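Local coordinates for xylulose kinase (Bifidobacterium adolescentis ATCC 15703, PDB 3I8B), which probably phosphorylates D-xylulose to D-xylulose 5-phosphate with ATP, as a member of the FGGY family of carbohydrate kinases, at residues T145-V150 with A218-A223. Residues are numbered along the deposited sequence; the frame is centred on the assembly and turned at random.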
ATOM      1  N   THR A 145      13.866   1.236  -7.055  1.00 11.44           N
ATOM      2  CA  THR A 145      15.032   0.753  -6.306  1.00 12.40           C
ATOM      3  C   THR A 145      15.397  -0.664  -6.730  1.00 14.47           C
ATOM      4  O   THR A 145      16.576  -1.017  -6.762  1.00 11.48           O
ATOM      5  CB  THR A 145      14.850   0.835  -4.778  1.00 11.99           C
ATOM      6  OG1 THR A 145      14.048  -0.264  -4.322  1.00 13.55           O
ATOM      7  CG2 THR A 145      14.189   2.158  -4.395  1.00 11.82           C
ATOM      8  N   LYS A 146      14.383  -1.452  -7.094  1.00 11.63           N
ATOM      9  CA  LYS A 146      14.595  -2.821  -7.567  1.00 13.33           C
ATOM     10  C   LYS A 146      15.312  -2.815  -8.915  1.00 12.09           C
ATOM     11  O   LYS A 146      16.254  -3.587  -9.142  1.00 11.90           O
ATOM     12  CB  LYS A 146      13.264  -3.569  -7.715  1.00 11.51           C
ATOM     13  CG  LYS A 146      12.361  -3.549  -6.493  1.00 13.29           C
ATOM     14  CD  LYS A 146      13.102  -3.978  -5.212  1.00  9.85           C
ATOM     15  CE  LYS A 146      12.092  -4.279  -4.107  1.00  8.83           C
ATOM     16  NZ  LYS A 146      12.761  -4.518  -2.798  1.00 11.42           N
ATOM     17  N   VAL A 147      14.860  -1.935  -9.800  1.00  9.35           N
ATOM     18  CA  VAL A 147      15.468  -1.810 -11.117  1.00  9.93           C
ATOM     19  C   VAL A 147      16.916  -1.370 -10.964  1.00  9.45           C
ATOM     20  O   VAL A 147      17.798  -1.916 -11.609  1.00 10.83           O
ATOM     21  CB  VAL A 147      14.712  -0.817 -12.012  1.00  9.85           C
ATOM     22  CG1 VAL A 147      15.421  -0.678 -13.374  1.00  6.42           C
ATOM     23  CG2 VAL A 147      13.252  -1.267 -12.183  1.00 10.28           C
ATOM     24  N   ALA A 148      17.143  -0.391 -10.094  1.00 10.58           N
ATOM     25  CA  ALA A 148      18.494   0.023  -9.709  1.00 11.91           C
ATOM     26  C   ALA A 148      19.365  -1.148  -9.254  1.00 11.06           C
ATOM     27  O   ALA A 148      20.517  -1.276  -9.666  1.00 13.11           O
ATOM     28  CB  ALA A 148      18.426   1.062  -8.612  1.00 10.01           C
ATOM     29  N   TRP A 149      18.810  -1.994  -8.398  1.00 10.47           N
ATOM     30  CA  TRP A 149      19.548  -3.114  -7.851  1.00 10.93           C
ATOM     31  C   TRP A 149      19.944  -4.075  -8.967  1.00 11.53           C
ATOM     32  O   TRP A 149      21.062  -4.608  -8.990  1.00 11.93           O
ATOM     33  CB  TRP A 149      18.715  -3.839  -6.786  1.00 10.69           C
ATOM     34  CG  TRP A 149      19.431  -5.030  -6.219  1.00 12.17           C
ATOM     35  CD1 TRP A 149      20.153  -5.078  -5.061  1.00 11.16           C
ATOM     36  CD2 TRP A 149      19.519  -6.336  -6.803  1.00 15.66           C
ATOM     37  NE1 TRP A 149      20.677  -6.333  -4.882  1.00 13.79           N
ATOM     38  CE2 TRP A 149      20.297  -7.128  -5.935  1.00 15.87           C
ATOM     39  CE3 TRP A 149      18.992  -6.920  -7.966  1.00 12.15           C
ATOM     40  CZ2 TRP A 149      20.577  -8.470  -6.198  1.00 15.54           C
ATOM     41  CZ3 TRP A 149      19.273  -8.245  -8.233  1.00 12.86           C
ATOM     42  CH2 TRP A 149      20.059  -9.008  -7.350  1.00 17.71           C
ATOM     43  N   VAL A 150      19.019  -4.298  -9.895  1.00 10.06           N
ATOM     44  CA  VAL A 150      19.272  -5.193 -11.013  1.00 11.93           C
ATOM     45  C   VAL A 150      20.361  -4.620 -11.919  1.00 13.67           C
ATOM     46  O   VAL A 150      21.198  -5.362 -12.440  1.00 10.64           O
ATOM     47  CB  VAL A 150      17.991  -5.465 -11.840  1.00 12.43           C
ATOM     48  CG1 VAL A 150      18.328  -6.308 -13.062  1.00  9.14           C
ATOM     49  CG2 VAL A 150      16.940  -6.165 -10.978  1.00 12.44           C
ATOM     50  N   ALA A 218      16.486   6.150 -16.402  1.00 10.34           N
ATOM     51  CA  ALA A 218      17.825   6.301 -16.976  1.00 11.65           C
ATOM     52  C   ALA A 218      18.859   6.448 -15.867  1.00 10.27           C
ATOM     53  O   ALA A 218      19.962   5.910 -15.945  1.00 12.29           O
ATOM     54  CB  ALA A 218      17.885   7.522 -17.921  1.00 11.23           C
HETATM   55  N   MSE A 219      18.494   7.189 -14.831  1.00 10.36           N
HETATM   56  CA  MSE A 219      19.427   7.488 -13.750  1.00 12.46           C
HETATM   57  C   MSE A 219      19.980   6.218 -13.120  1.00 12.56           C
HETATM   58  O   MSE A 219      21.157   6.166 -12.748  1.00 11.44           O
HETATM   59  CB  MSE A 219      18.755   8.365 -12.697  1.00 14.09           C
HETATM   60  CG  MSE A 219      19.436   8.367 -11.338  1.00 19.24           C
HETATM   61 SE   MSE A 219      18.451   9.510 -10.066  1.00 28.74          SE
HETATM   62  CE  MSE A 219      18.637  11.244 -10.963  1.00 20.45           C
ATOM     63  N   VAL A 220      19.139   5.190 -12.997  1.00 11.56           N
ATOM     64  CA  VAL A 220      19.592   3.935 -12.386  1.00 10.40           C
ATOM     65  C   VAL A 220      20.191   2.944 -13.383  1.00 10.91           C
ATOM     66  O   VAL A 220      20.946   2.053 -12.993  1.00 10.05           O
ATOM     67  CB  VAL A 220      18.486   3.256 -11.533  1.00 10.90           C
ATOM     68  CG1 VAL A 220      17.857   4.278 -10.593  1.00 12.29           C
ATOM     69  CG2 VAL A 220      17.421   2.591 -12.425  1.00  9.49           C
ATOM     70  N   LEU A 221      19.852   3.099 -14.664  1.00 11.26           N
ATOM     71  CA  LEU A 221      20.404   2.255 -15.723  1.00 12.13           C
ATOM     72  C   LEU A 221      21.847   2.643 -16.063  1.00 14.09           C
ATOM     73  O   LEU A 221      22.603   1.854 -16.636  1.00 12.57           O
ATOM     74  CB  LEU A 221      19.545   2.347 -16.989  1.00  9.90           C
ATOM     75  CG  LEU A 221      18.143   1.730 -16.890  1.00 10.60           C
ATOM     76  CD1 LEU A 221      17.349   1.887 -18.189  1.00 10.71           C
ATOM     77  CD2 LEU A 221      18.204   0.245 -16.453  1.00  8.92           C
ATOM     78  N   GLU A 222      22.208   3.872 -15.719  1.00 12.05           N
ATOM     79  CA  GLU A 222      23.517   4.421 -16.064  1.00 14.98           C
ATOM     80  C   GLU A 222      24.652   3.531 -15.583  1.00 16.63           C
ATOM     81  O   GLU A 222      25.654   3.372 -16.285  1.00 14.44           O
ATOM     82  CB  GLU A 222      23.655   5.830 -15.474  1.00 13.37           C
ATOM     83  CG  GLU A 222      24.894   6.614 -15.871  1.00 20.86           C
ATOM     84  CD  GLU A 222      24.654   8.114 -15.746  1.00 27.33           C
ATOM     85  OE1 GLU A 222      23.830   8.665 -16.517  1.00 34.82           O
ATOM     86  OE2 GLU A 222      25.260   8.734 -14.862  1.00 29.47           O
ATOM     87  N   ALA A 223      24.476   2.944 -14.399  1.00 13.26           N
ATOM     88  CA  ALA A 223      25.486   2.082 -13.798  1.00 19.59           C
ATOM     89  C   ALA A 223      25.868   0.923 -14.700  1.00 19.43           C
ATOM     90  O   ALA A 223      27.028   0.512 -14.730  1.00 18.62           O
ATOM     91  CB  ALA A 223      25.011   1.551 -12.449  1.00 20.89           C
TER
HETATM   92  O   HOH W   1      21.857   1.494 -10.434  1.00 21.34           O
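V220 carries this contact by setting its side chain against A148. Its CB lies 3.7 Å from A148 CB, and its CG1 lies 3.8 Å from the same methyl. With CG1 anti to the carbonyl carbon (chi1 -49°), CG2 falls between the backbone N and the carbonyl carbon of V220. This rotation puts CG2 3.8 Å from A148 N and 3.9 Å from V147 CG1. The side chains of V147 and V220 meet at about a right angle. The axes of segments 145-150 and 218-223 come within 8.4 Å and run nearly parallel, at 17°. The small side chain of A148 probably helps this close approach. The packing is looser at L221. Its CB points away, and CD2 returns only to 4.3 Å from V147 CG1. Past A148 the interface turns polar, where one water donates to both V220 O (2.8 Å) and A148 O (3.2 Å). On this side, A223 is exposed. L105 of helix 99-110 packs on V220, and V158 of helix 155-158 touches L221. The contact thus joins helices 143-153 and 214-225 within the N-terminal FGGY region. Direct side-chain contacts are all apolar, so burial of apolar surface probably holds the pair, with the water linking two backbone carbonyls.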